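Local coordinates for lectin CEL-IV, C-type (Cucumaria echinata, PDB 3ALU), which binds galactose-containing sugars such as raffinose at a calcium-bearing site of the C-type lectin fold, and assembles as a tetramer, at residues A[17-22]-A[68-73]; A[77-82]-A[133-138]; A[121-126]-A[141-146]. All coordinates share one frame; numbering follows the deposited sequence.

Contact 1 of 3, residues A[17-22]-A[68-73]; sequences FRLFHN and KTSLPD
Leu19 and Leu71 reach toward each other tip to tip, and their meeting, together with Ser70, is the well-packed part of this contact between a strand and the C-terminal end of a helix. One methyl of Leu19 does the touching. Its CD2 lies 3.6 Å from Ser70 CB and 4.0 Å from Leu71 CD1, with Leu71 CD2 at a similar range. CG of Leu19 stands opposite the backbone N (chi1 173°), which brings CD2 to Ser70 and Leu71. Ser70 meets it mainly with CB; its hydroxyl is hydrogen-bonded to the carbonyl oxygen of Leu66 one helical turn earlier.

Farther along, the backbones spread and fewer atoms meet. The CA atoms of Leu19 and Ser70 are 8.2 Å apart, whereas those of His21 and Leu71 are 9.5 Å apart. One methyl still comes close across the wider gap: Leu71 CD1 meets the CE1/ND1 side of the imidazole, with His21 CE1 the nearer at 3.5 Å. The two side chains slide past each other in opposite directions, and the methyl comes up to the imidazole obliquely. CD1 of Leu71 nearly eclipses its own CA (chi2 6°), an unfavourable torsion, and the exact place of this methyl deserves caution. Beyond Leu71, the first residue to leave helical geometry, Pro72 and Asp73 are exposed. A second subunit also packs on this margin, its Thr69 resting on Arg18 and His21, and its His21 on Pro72.

The pairing is apolar packing away from the sugar and calcium sites. It sets the end of helix 57-70 beside strand 15-21, while strand 143-148 runs next to the latter, with Ile146 against Leu19 and Lys144 against both His21 and Leu71.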
loop_
_atom_site.group_PDB
_atom_site.type_symbol
_atom_site.label_atom_id
_atom_site.label_comp_id
_atom_site.label_asym_id
_atom_site.label_seq_id
_atom_site.Cartn_x
_atom_site.Cartn_y
_atom_site.Cartn_z
ATOM N N PHE A 17 -10.483 4.373 -8.048
ATOM C CA PHE A 17 -11.680 4.593 -8.858
ATOM C C PHE A 17 -12.705 3.507 -8.648
ATOM O O PHE A 17 -12.377 2.365 -8.326
ATOM C CB PHE A 17 -11.308 4.582 -10.335
ATOM C CG PHE A 17 -10.319 5.661 -10.741
ATOM C CD1 PHE A 17 -8.963 5.363 -10.866
ATOM C CD2 PHE A 17 -10.752 6.951 -11.017
ATOM C CE1 PHE A 17 -8.045 6.340 -11.273
ATOM C CE2 PHE A 17 -9.861 7.935 -11.417
ATOM C CZ PHE A 17 -8.516 7.660 -11.551
ATOM N N ARG A 18 -13.964 3.861 -8.911
ATOM C CA ARG A 18 -15.035 2.879 -8.901
ATOM C C ARG A 18 -16.158 3.337 -9.840
ATOM O O ARG A 18 -16.586 4.509 -9.832
ATOM C CB ARG A 18 -15.553 2.655 -7.483
ATOM C CG ARG A 18 -16.633 1.541 -7.409
ATOM C CD ARG A 18 -16.884 1.115 -5.966
ATOM N NE ARG A 18 -18.085 0.317 -5.973
ATOM C CZ ARG A 18 -18.803 0.100 -4.872
ATOM N NH1 ARG A 18 -18.388 0.587 -3.709
ATOM N NH2 ARG A 18 -19.913 -0.590 -4.946
ATOM N N LEU A 19 -16.555 2.404 -10.690
ATOM C CA LEU A 19 -17.715 2.565 -11.579
ATOM C C LEU A 19 -18.995 2.222 -10.864
ATOM O O LEU A 19 -19.129 1.104 -10.291
ATOM C CB LEU A 19 -17.509 1.655 -12.805
ATOM C CG LEU A 19 -18.716 1.577 -13.761
ATOM C CD1 LEU A 19 -18.862 2.874 -14.527
ATOM C CD2 LEU A 19 -18.559 0.422 -14.711
ATOM N N PHE A 20 -19.952 3.139 -10.932
ATOM C CA PHE A 20 -21.284 2.909 -10.316
ATOM C C PHE A 20 -22.338 2.703 -11.382
ATOM O O PHE A 20 -22.318 3.350 -12.441
ATOM C CB PHE A 20 -21.659 4.039 -9.357
ATOM C CG PHE A 20 -20.803 4.057 -8.115
ATOM C CD1 PHE A 20 -21.167 3.292 -6.993
ATOM C CD2 PHE A 20 -19.593 4.750 -8.090
ATOM C CE1 PHE A 20 -20.360 3.259 -5.863
ATOM C CE2 PHE A 20 -18.783 4.735 -6.921
ATOM C CZ PHE A 20 -19.173 3.963 -5.819
ATOM N N HIS A 21 -23.262 1.779 -11.095
ATOM C CA HIS A 21 -24.214 1.281 -12.109
ATOM C C HIS A 21 -25.573 1.901 -12.075
ATOM O O HIS A 21 -26.363 1.679 -13.017
ATOM C CB HIS A 21 -24.346 -0.242 -12.037
ATOM C CG HIS A 21 -23.091 -0.970 -12.372
ATOM N ND1 HIS A 21 -22.988 -1.802 -13.459
ATOM C CD2 HIS A 21 -21.884 -1.008 -11.753
ATOM C CE1 HIS A 21 -21.783 -2.338 -13.489
ATOM N NE2 HIS A 21 -21.082 -1.850 -12.484
ATOM N N ASN A 22 -25.866 2.689 -11.035
ATOM C CA ASN A 22 -27.143 3.402 -11.016
ATOM C C ASN A 22 -27.021 4.637 -11.883
ATOM O O ASN A 22 -25.907 5.160 -12.102
ATOM C CB ASN A 22 -27.685 3.675 -9.600
ATOM C CG ASN A 22 -26.814 4.579 -8.797
ATOM O OD1 ASN A 22 -25.588 4.413 -8.754
ATOM N ND2 ASN A 22 -27.442 5.548 -8.110
ATOM N N LYS A 68 -15.094 -0.699 -20.294
ATOM C CA LYS A 68 -15.411 -1.692 -21.305
ATOM C C LYS A 68 -15.331 -3.088 -20.752
ATOM O O LYS A 68 -16.136 -3.932 -21.148
ATOM C CB LYS A 68 -14.546 -1.555 -22.546
ATOM C CG LYS A 68 -14.884 -0.265 -23.321
ATOM C CD LYS A 68 -14.197 -0.210 -24.670
ATOM C CE LYS A 68 -14.629 -1.351 -25.573
ATOM N NZ LYS A 68 -13.922 -1.232 -26.895
ATOM N N THR A 69 -14.384 -3.339 -19.855
ATOM C CA THR A 69 -14.354 -4.682 -19.216
ATOM C C THR A 69 -15.489 -4.870 -18.196
ATOM O O THR A 69 -15.908 -6.018 -17.956
ATOM C CB THR A 69 -13.014 -5.005 -18.544
ATOM O OG1 THR A 69 -12.760 -4.083 -17.481
ATOM C CG2 THR A 69 -11.882 -4.947 -19.564
ATOM N N SER A 70 -15.993 -3.772 -17.613
ATOM C CA SER A 70 -17.095 -3.868 -16.650
ATOM C C SER A 70 -18.476 -3.981 -17.326
ATOM O O SER A 70 -19.403 -4.575 -16.766
ATOM C CB SER A 70 -17.082 -2.677 -15.680
ATOM O OG SER A 70 -15.846 -2.585 -14.967
ATOM N N LEU A 71 -18.610 -3.406 -18.517
ATOM C CA LEU A 71 -19.897 -3.325 -19.212
ATOM C C LEU A 71 -19.881 -4.002 -20.589
ATOM O O LEU A 71 -20.414 -3.439 -21.535
ATOM C CB LEU A 71 -20.269 -1.856 -19.385
ATOM C CG LEU A 71 -20.960 -1.072 -18.264
ATOM C CD1 LEU A 71 -21.157 -1.724 -16.882
ATOM C CD2 LEU A 71 -20.648 0.431 -18.281
ATOM N N PRO A 72 -19.308 -5.224 -20.709
ATOM C CA PRO A 72 -19.073 -5.702 -22.095
ATOM C C PRO A 72 -20.346 -5.910 -22.919
ATOM O O PRO A 72 -20.318 -5.724 -24.145
ATOM C CB PRO A 72 -18.303 -7.021 -21.894
ATOM C CG PRO A 72 -18.673 -7.455 -20.476
ATOM C CD PRO A 72 -18.809 -6.196 -19.702
ATOM N N ASP A 73 -21.452 -6.272 -22.268
ATOM C CA ASP A 73 -22.702 -6.546 -22.994
ATOM C C ASP A 73 -23.428 -5.254 -23.347
ATOM O O ASP A 73 -24.441 -5.279 -24.059
ATOM C CB ASP A 73 -23.643 -7.411 -22.148
ATOM C CG ASP A 73 -23.205 -8.861 -22.075
ATOM O OD1 ASP A 73 -23.574 -9.516 -21.065
ATOM O OD2 ASP A 73 -22.518 -9.342 -23.018
#

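Contact 2 of 3, residues A[77-82]-A[133-138]; sequences GGWAPQ and FWADVY. With CA (calcium ion), chain K; GLA (alpha-D-galactopyranose), chain E; GLC (alpha-D-glucopyranose), chain B; EDO (1,2-ethanediol), chain J.
Trp79 and Ala135 meet obliquely: the methyl CB of Ala135 lies 3.7 Å from Trp79 CZ3, touching the six-membered end of the indole. One face of the indole carries the galactose, whose C5 sits 3.3 Å above the ring plane, offset toward the rim, in a CH-pi contact. The indole is also used at its edge, where Trp79 NE1 donates in plane to glucose O5 (2.9 Å, 163°). Face and edge of one side chain therefore read two successive sugars.

Gln82 approaches the strand from beside the tryptophan. Its chain is extended beyond CG (chi2 -179°), which delivers the amide to the galactose, where NE2 bonds O6 at 2.7 Å with an angle of 150°. The same NE2 packs 3.5 Å from Val137 CG1, and that methyl also borders O6. OE1, the other end of the amide, accepts from a 1,2-ethanediol that probably comes from the crystallisation liquor. Strand 134-137 meets the loop through Ala135 and Val137, while Trp134 turns away toward Ile85 and Met87.

Asp136 starts out away from the loop, but its end swings back to the metal. Its backbone O and its OD1 both bind calcium, each at 2.4 Å, and OD2 is held by Ser120. Galactose O3 and O4 complete the sphere together with Glu113, Asn115 and Asn116, so the sugar is clamped between ion and indole.

Calcium chelated by two vicinal sugar hydroxyls is the hallmark of the C-type lectin carbohydrate-recognition domain; here galactose occupies a site built on the EPN motif, with Trp79 stacked on the sugar.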
loop_
_atom_site.group_PDB
_atom_site.type_symbol
_atom_site.label_atom_id
_atom_site.label_comp_id
_atom_site.label_asym_id
_atom_site.label_seq_id
_atom_site.Cartn_x
_atom_site.Cartn_y
_atom_site.Cartn_z
ATOM N N GLY A 77 -22.621 0.040 -31.126
ATOM C CA GLY A 77 -21.929 0.648 -32.265
ATOM C C GLY A 77 -21.951 2.152 -32.190
ATOM O O GLY A 77 -21.312 2.811 -33.013
ATOM N N GLY A 78 -22.733 2.696 -31.254
ATOM C CA GLY A 78 -22.867 4.160 -31.078
ATOM C C GLY A 78 -21.919 4.700 -30.009
ATOM O O GLY A 78 -20.818 4.186 -29.846
ATOM N N TRP A 79 -22.342 5.751 -29.321
ATOM C CA TRP A 79 -21.625 6.295 -28.173
ATOM C C TRP A 79 -21.792 5.441 -26.928
ATOM O O TRP A 79 -20.886 5.408 -26.067
ATOM C CB TRP A 79 -22.166 7.690 -27.847
ATOM C CG TRP A 79 -22.086 8.667 -29.005
ATOM C CD1 TRP A 79 -23.012 8.827 -30.014
ATOM C CD2 TRP A 79 -21.047 9.640 -29.257
ATOM N NE1 TRP A 79 -22.600 9.822 -30.875
ATOM C CE2 TRP A 79 -21.407 10.338 -30.437
ATOM C CE3 TRP A 79 -19.845 9.973 -28.611
ATOM C CZ2 TRP A 79 -20.624 11.365 -30.966
ATOM C CZ3 TRP A 79 -19.059 10.993 -29.128
ATOM C CH2 TRP A 79 -19.450 11.672 -30.319
ATOM N N ALA A 80 -22.954 4.803 -26.801
ATOM C CA ALA A 80 -23.356 4.085 -25.582
ATOM C C ALA A 80 -22.495 2.863 -25.356
ATOM O O ALA A 80 -22.177 2.147 -26.312
ATOM C CB ALA A 80 -24.851 3.661 -25.658
ATOM N N PRO A 81 -22.146 2.584 -24.087
ATOM C CA PRO A 81 -22.571 3.316 -22.885
ATOM C C PRO A 81 -21.758 4.587 -22.550
ATOM O O PRO A 81 -20.534 4.578 -22.619
ATOM C CB PRO A 81 -22.394 2.264 -21.775
ATOM C CG PRO A 81 -21.247 1.418 -22.258
ATOM C CD PRO A 81 -21.313 1.413 -23.760
ATOM N N GLN A 82 -22.455 5.631 -22.103
ATOM C CA GLN A 82 -21.799 6.857 -21.704
ATOM C C GLN A 82 -21.757 6.873 -20.182
ATOM O O GLN A 82 -22.751 6.586 -19.542
ATOM C CB GLN A 82 -22.595 8.039 -22.223
ATOM C CG GLN A 82 -22.636 7.994 -23.714
ATOM C CD GLN A 82 -23.395 9.176 -24.302
ATOM O OE1 GLN A 82 -24.567 9.063 -24.669
ATOM N NE2 GLN A 82 -22.727 10.320 -24.385
ATOM N N PHE A 133 -13.403 7.824 -25.830
ATOM C CA PHE A 133 -13.133 9.242 -25.768
ATOM C C PHE A 133 -14.419 10.007 -25.447
ATOM O O PHE A 133 -15.539 9.437 -25.537
ATOM C CB PHE A 133 -12.496 9.688 -27.117
ATOM C CG PHE A 133 -11.123 9.125 -27.320
ATOM C CD1 PHE A 133 -10.889 8.178 -28.323
ATOM C CD2 PHE A 133 -10.074 9.499 -26.487
ATOM C CE1 PHE A 133 -9.603 7.639 -28.505
ATOM C CE2 PHE A 133 -8.793 8.955 -26.650
ATOM C CZ PHE A 133 -8.580 8.003 -27.664
ATOM N N TRP A 134 -14.283 11.280 -25.088
ATOM C CA TRP A 134 -15.384 11.946 -24.371
ATOM C C TRP A 134 -16.405 12.606 -25.292
ATOM O O TRP A 134 -16.042 13.168 -26.342
ATOM C CB TRP A 134 -14.888 13.007 -23.390
ATOM C CG TRP A 134 -13.702 12.629 -22.587
ATOM C CD1 TRP A 134 -13.353 11.373 -22.191
ATOM C CD2 TRP A 134 -12.724 13.521 -22.062
ATOM N NE1 TRP A 134 -12.188 11.431 -21.459
ATOM C CE2 TRP A 134 -11.781 12.738 -21.350
ATOM C CE3 TRP A 134 -12.570 14.934 -22.081
ATOM C CZ2 TRP A 134 -10.633 13.296 -20.712
ATOM C CZ3 TRP A 134 -11.436 15.492 -21.446
ATOM C CH2 TRP A 134 -10.477 14.670 -20.769
ATOM N N ALA A 135 -17.656 12.581 -24.846
ATOM C CA ALA A 135 -18.725 13.371 -25.467
ATOM C C ALA A 135 -19.195 14.380 -24.443
ATOM O O ALA A 135 -19.153 14.098 -23.237
ATOM C CB ALA A 135 -19.899 12.473 -25.873
ATOM N N ASP A 136 -19.641 15.559 -24.880
ATOM C CA ASP A 136 -20.364 16.409 -23.926
ATOM C C ASP A 136 -21.862 16.241 -24.109
ATOM O O ASP A 136 -22.337 15.967 -25.235
ATOM C CB ASP A 136 -19.941 17.892 -23.952
ATOM C CG ASP A 136 -20.443 18.650 -25.203
ATOM O OD1 ASP A 136 -20.514 18.076 -26.299
ATOM O OD2 ASP A 136 -20.725 19.864 -25.081
ATOM N N VAL A 137 -22.563 16.323 -22.984
ATOM C CA VAL A 137 -24.001 16.046 -22.962
ATOM C C VAL A 137 -24.676 17.045 -22.051
ATOM O O VAL A 137 -24.050 17.673 -21.212
ATOM C CB VAL A 137 -24.301 14.599 -22.425
ATOM C CG1 VAL A 137 -23.656 13.492 -23.284
ATOM C CG2 VAL A 137 -23.929 14.443 -20.926
ATOM N N TYR A 138 -25.998 17.176 -22.194
ATOM C CA TYR A 138 -26.735 18.011 -21.249
ATOM C C TYR A 138 -26.844 17.287 -19.910
ATOM O O TYR A 138 -26.941 16.045 -19.855
ATOM C CB TYR A 138 -28.115 18.422 -21.840
ATOM C CG TYR A 138 -27.907 19.236 -23.078
ATOM C CD1 TYR A 138 -28.350 18.787 -24.308
ATOM C CD2 TYR A 138 -27.169 20.422 -23.014
ATOM C CE1 TYR A 138 -28.085 19.535 -25.482
ATOM C CE2 TYR A 138 -26.913 21.167 -24.158
ATOM C CZ TYR A 138 -27.377 20.708 -25.377
ATOM O OH TYR A 138 -27.103 21.430 -26.527
HETATM CA CA CA K . -21.922 16.552 -27.550
HETATM C C1 GLA E . -25.322 13.159 -29.860
HETATM C C2 GLA E . -24.494 14.447 -29.965
HETATM C C3 GLA E . -22.997 14.203 -29.867
HETATM C C4 GLA E . -22.653 13.391 -28.612
HETATM C C5 GLA E . -23.553 12.140 -28.557
HETATM C C6 GLA E . -23.340 11.306 -27.285
HETATM O O2 GLA E . -24.738 15.091 -31.235
HETATM O O3 GLA E . -22.313 15.466 -29.868
HETATM O O4 GLA E . -22.911 14.231 -27.482
HETATM O O5 GLA E . -24.945 12.503 -28.612
HETATM O O6 GLA E . -23.771 12.092 -26.170
HETATM C C1 GLC B . -24.173 9.621 -34.201
HETATM C C2 GLC B . -24.829 8.249 -34.126
HETATM C C3 GLC B . -26.321 8.392 -33.843
HETATM C C4 GLC B . -26.569 9.211 -32.582
HETATM C C5 GLC B . -25.833 10.553 -32.603
HETATM C C6 GLC B . -26.011 11.255 -31.237
HETATM O O2 GLC B . -24.633 7.588 -35.382
HETATM O O3 GLC B . -26.889 7.080 -33.681
HETATM O O4 GLC B . -27.972 9.469 -32.498
HETATM O O5 GLC B . -24.451 10.392 -33.011
HETATM O O6 GLC B . -25.107 12.360 -31.037
HETATM C C1 EDO J . -25.618 6.316 -22.635
HETATM O O1 EDO J . -25.547 5.058 -21.986
HETATM C C2 EDO J . -25.774 6.111 -24.118
HETATM O O2 EDO J . -26.719 7.049 -24.615
#

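Contact 3 of 3, residues A[121-126]-A[141-146]; sequences RGAIAA and NNFKYI
Ala123 and Ile124, which touch Phe143 and Ile146 across this contact, sit on a strand fastened to its neighbour by a short, probable backbone hydrogen bond between Arg121 O and Val137 N. A similar probable bond joins Tyr145 O to Phe20 N. These bonds tie each segment to a further strand, and between the segments themselves the meeting is purely apolar.

It has two separate points. Ala123 CB comes obliquely to the ring of Phe143, nearest CE1 at 4.2 Å. The CB of Asn141 lies 3.7 Å above one face of that ring, toward its rim, and Tyr84 and Gln82 also adjoin it. At the second point Ile124 and Ile146 cross at about a right angle and touch by their CD1 methyls, 4.0 Å apart. Both isoleucines carry CG1 opposite the carbonyl carbon (chi1 -76° and -60°) and have an extended second torsion, which carries each CD1 to the end of its side chain, toward the other isoleucine. Leu63 of helix 57-70 packs on Ile124 and Val67 on Ile146, whereas Phe143 lies near the bound galactose.

Strand 82-89 runs between strands 120-125 and 143-148, pairing with both, so the side chains meet across an intervening strand. This is sheet packing of the C-type lectin fold, with a helix on one face and the sugar site near the other.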
loop_
_atom_site.group_PDB
_atom_site.type_symbol
_atom_site.label_atom_id
_atom_site.label_comp_id
_atom_site.label_asym_id
_atom_site.label_seq_id
_atom_site.Cartn_x
_atom_site.Cartn_y
_atom_site.Cartn_z
ATOM N N ARG A 121 -21.716 18.706 -20.007
ATOM C CA ARG A 121 -20.969 17.850 -19.069
ATOM C C ARG A 121 -20.292 16.738 -19.855
ATOM O O ARG A 121 -20.845 16.222 -20.834
ATOM C CB ARG A 121 -21.951 17.223 -18.046
ATOM C CG ARG A 121 -22.728 18.292 -17.225
ATOM C CD ARG A 121 -21.775 19.145 -16.444
ATOM N NE ARG A 121 -22.480 20.141 -15.605
ATOM C CZ ARG A 121 -22.390 21.466 -15.751
ATOM N NH1 ARG A 121 -21.649 22.013 -16.730
ATOM N NH2 ARG A 121 -23.057 22.254 -14.898
ATOM N N GLY A 122 -19.098 16.360 -19.432
ATOM C CA GLY A 122 -18.375 15.293 -20.147
ATOM C C GLY A 122 -18.668 13.874 -19.682
ATOM O O GLY A 122 -18.955 13.634 -18.499
ATOM N N ALA A 123 -18.570 12.929 -20.615
ATOM C CA ALA A 123 -18.766 11.526 -20.298
ATOM C C ALA A 123 -17.831 10.722 -21.163
ATOM O O ALA A 123 -17.608 11.034 -22.363
ATOM C CB ALA A 123 -20.208 11.102 -20.581
ATOM N N ILE A 124 -17.285 9.661 -20.586
ATOM C CA ILE A 124 -16.591 8.644 -21.388
ATOM C C ILE A 124 -17.648 7.960 -22.224
ATOM O O ILE A 124 -18.639 7.457 -21.692
ATOM C CB ILE A 124 -15.863 7.616 -20.467
ATOM C CG1 ILE A 124 -14.581 8.268 -19.914
ATOM C CG2 ILE A 124 -15.552 6.278 -21.218
ATOM C CD1 ILE A 124 -13.882 7.452 -18.788
ATOM N N ALA A 125 -17.468 7.958 -23.537
ATOM C CA ALA A 125 -18.456 7.332 -24.407
ATOM C C ALA A 125 -17.829 6.020 -24.874
ATOM O O ALA A 125 -17.022 6.007 -25.794
ATOM C CB ALA A 125 -18.802 8.280 -25.578
ATOM N N ALA A 126 -18.172 4.899 -24.227
ATOM C CA ALA A 126 -17.423 3.660 -24.465
ATOM C C ALA A 126 -17.913 2.810 -25.618
ATOM O O ALA A 126 -17.319 1.740 -25.921
ATOM C CB ALA A 126 -17.387 2.792 -23.168
ATOM N N ASN A 141 -29.079 14.296 -18.458
ATOM C CA ASN A 141 -28.921 12.887 -18.808
ATOM C C ASN A 141 -28.580 12.041 -17.586
ATOM O O ASN A 141 -27.736 12.434 -16.804
ATOM C CB ASN A 141 -27.818 12.706 -19.850
ATOM C CG ASN A 141 -28.306 12.998 -21.248
ATOM O OD1 ASN A 141 -28.052 14.085 -21.796
ATOM N ND2 ASN A 141 -29.037 12.065 -21.817
ATOM N N ASN A 142 -29.246 10.894 -17.459
ATOM C CA ASN A 142 -29.060 9.966 -16.318
ATOM C C ASN A 142 -28.131 8.829 -16.767
ATOM O O ASN A 142 -28.542 7.950 -17.516
ATOM C CB ASN A 142 -30.435 9.397 -15.867
ATOM C CG ASN A 142 -31.185 10.314 -14.896
ATOM O OD1 ASN A 142 -31.354 11.491 -15.144
ATOM N ND2 ASN A 142 -31.653 9.749 -13.771
ATOM N N PHE A 143 -26.864 8.860 -16.338
ATOM C CA PHE A 143 -25.871 7.875 -16.754
ATOM C C PHE A 143 -25.201 7.181 -15.538
ATOM O O PHE A 143 -25.224 7.692 -14.412
ATOM C CB PHE A 143 -24.693 8.548 -17.500
ATOM C CG PHE A 143 -25.008 9.157 -18.847
ATOM C CD1 PHE A 143 -24.199 10.210 -19.293
ATOM C CD2 PHE A 143 -26.026 8.685 -19.686
ATOM C CE1 PHE A 143 -24.380 10.779 -20.558
ATOM C CE2 PHE A 143 -26.253 9.293 -20.948
ATOM C CZ PHE A 143 -25.433 10.347 -21.359
ATOM N N LYS A 144 -24.591 6.033 -15.801
ATOM C CA LYS A 144 -23.584 5.449 -14.911
ATOM C C LYS A 144 -22.434 6.478 -14.779
ATOM O O LYS A 144 -22.351 7.450 -15.570
ATOM C CB LYS A 144 -23.054 4.184 -15.525
ATOM C CG LYS A 144 -24.173 3.103 -15.696
ATOM C CD LYS A 144 -23.547 1.770 -16.013
ATOM C CE LYS A 144 -24.633 0.645 -16.044
ATOM N NZ LYS A 144 -25.636 0.830 -17.148
ATOM N N TYR A 145 -21.559 6.278 -13.795
ATOM C CA TYR A 145 -20.576 7.312 -13.479
ATOM C C TYR A 145 -19.404 6.668 -12.774
ATOM O O TYR A 145 -19.545 5.633 -12.125
ATOM C CB TYR A 145 -21.214 8.452 -12.613
ATOM C CG TYR A 145 -21.847 7.956 -11.302
ATOM C CD1 TYR A 145 -23.142 7.449 -11.311
ATOM C CD2 TYR A 145 -21.155 8.028 -10.095
ATOM C CE1 TYR A 145 -23.732 6.970 -10.119
ATOM C CE2 TYR A 145 -21.739 7.570 -8.895
ATOM C CZ TYR A 145 -23.030 7.034 -8.949
ATOM O OH TYR A 145 -23.635 6.537 -7.794
ATOM N N ILE A 146 -18.227 7.264 -12.923
ATOM C CA ILE A 146 -17.038 6.841 -12.189
ATOM C C ILE A 146 -16.660 7.865 -11.147
ATOM O O ILE A 146 -16.480 9.054 -11.432
ATOM C CB ILE A 146 -15.814 6.613 -13.119
ATOM C CG1 ILE A 146 -16.100 5.530 -14.152
ATOM C CG2 ILE A 146 -14.572 6.273 -12.345
ATOM C CD1 ILE A 146 -15.242 5.696 -15.409
#

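In the fold
From the N terminus, strand 15-21 is the first part of the chain to enter a contact, and contact 1 closes a loop of 45 residues when the end of helix 57-70 returns to it; helix 26-33 and most of helix 57-70 lie within that loop. Only then does contact 2 open at 77-82, the loop leading into strand 82-89. Before it closes at 133-138, contact 3 has begun at 121-126, and it closes last at 141-146, so contacts 2 and 3 cross while contact 1 precedes both. All reach one sheet. Strand 143-148 adjoins strand 15-21, joining contact 3 to contact 1, and strand 134-137 pairs with 120-125, joining contact 3 to the calcium and sugar site.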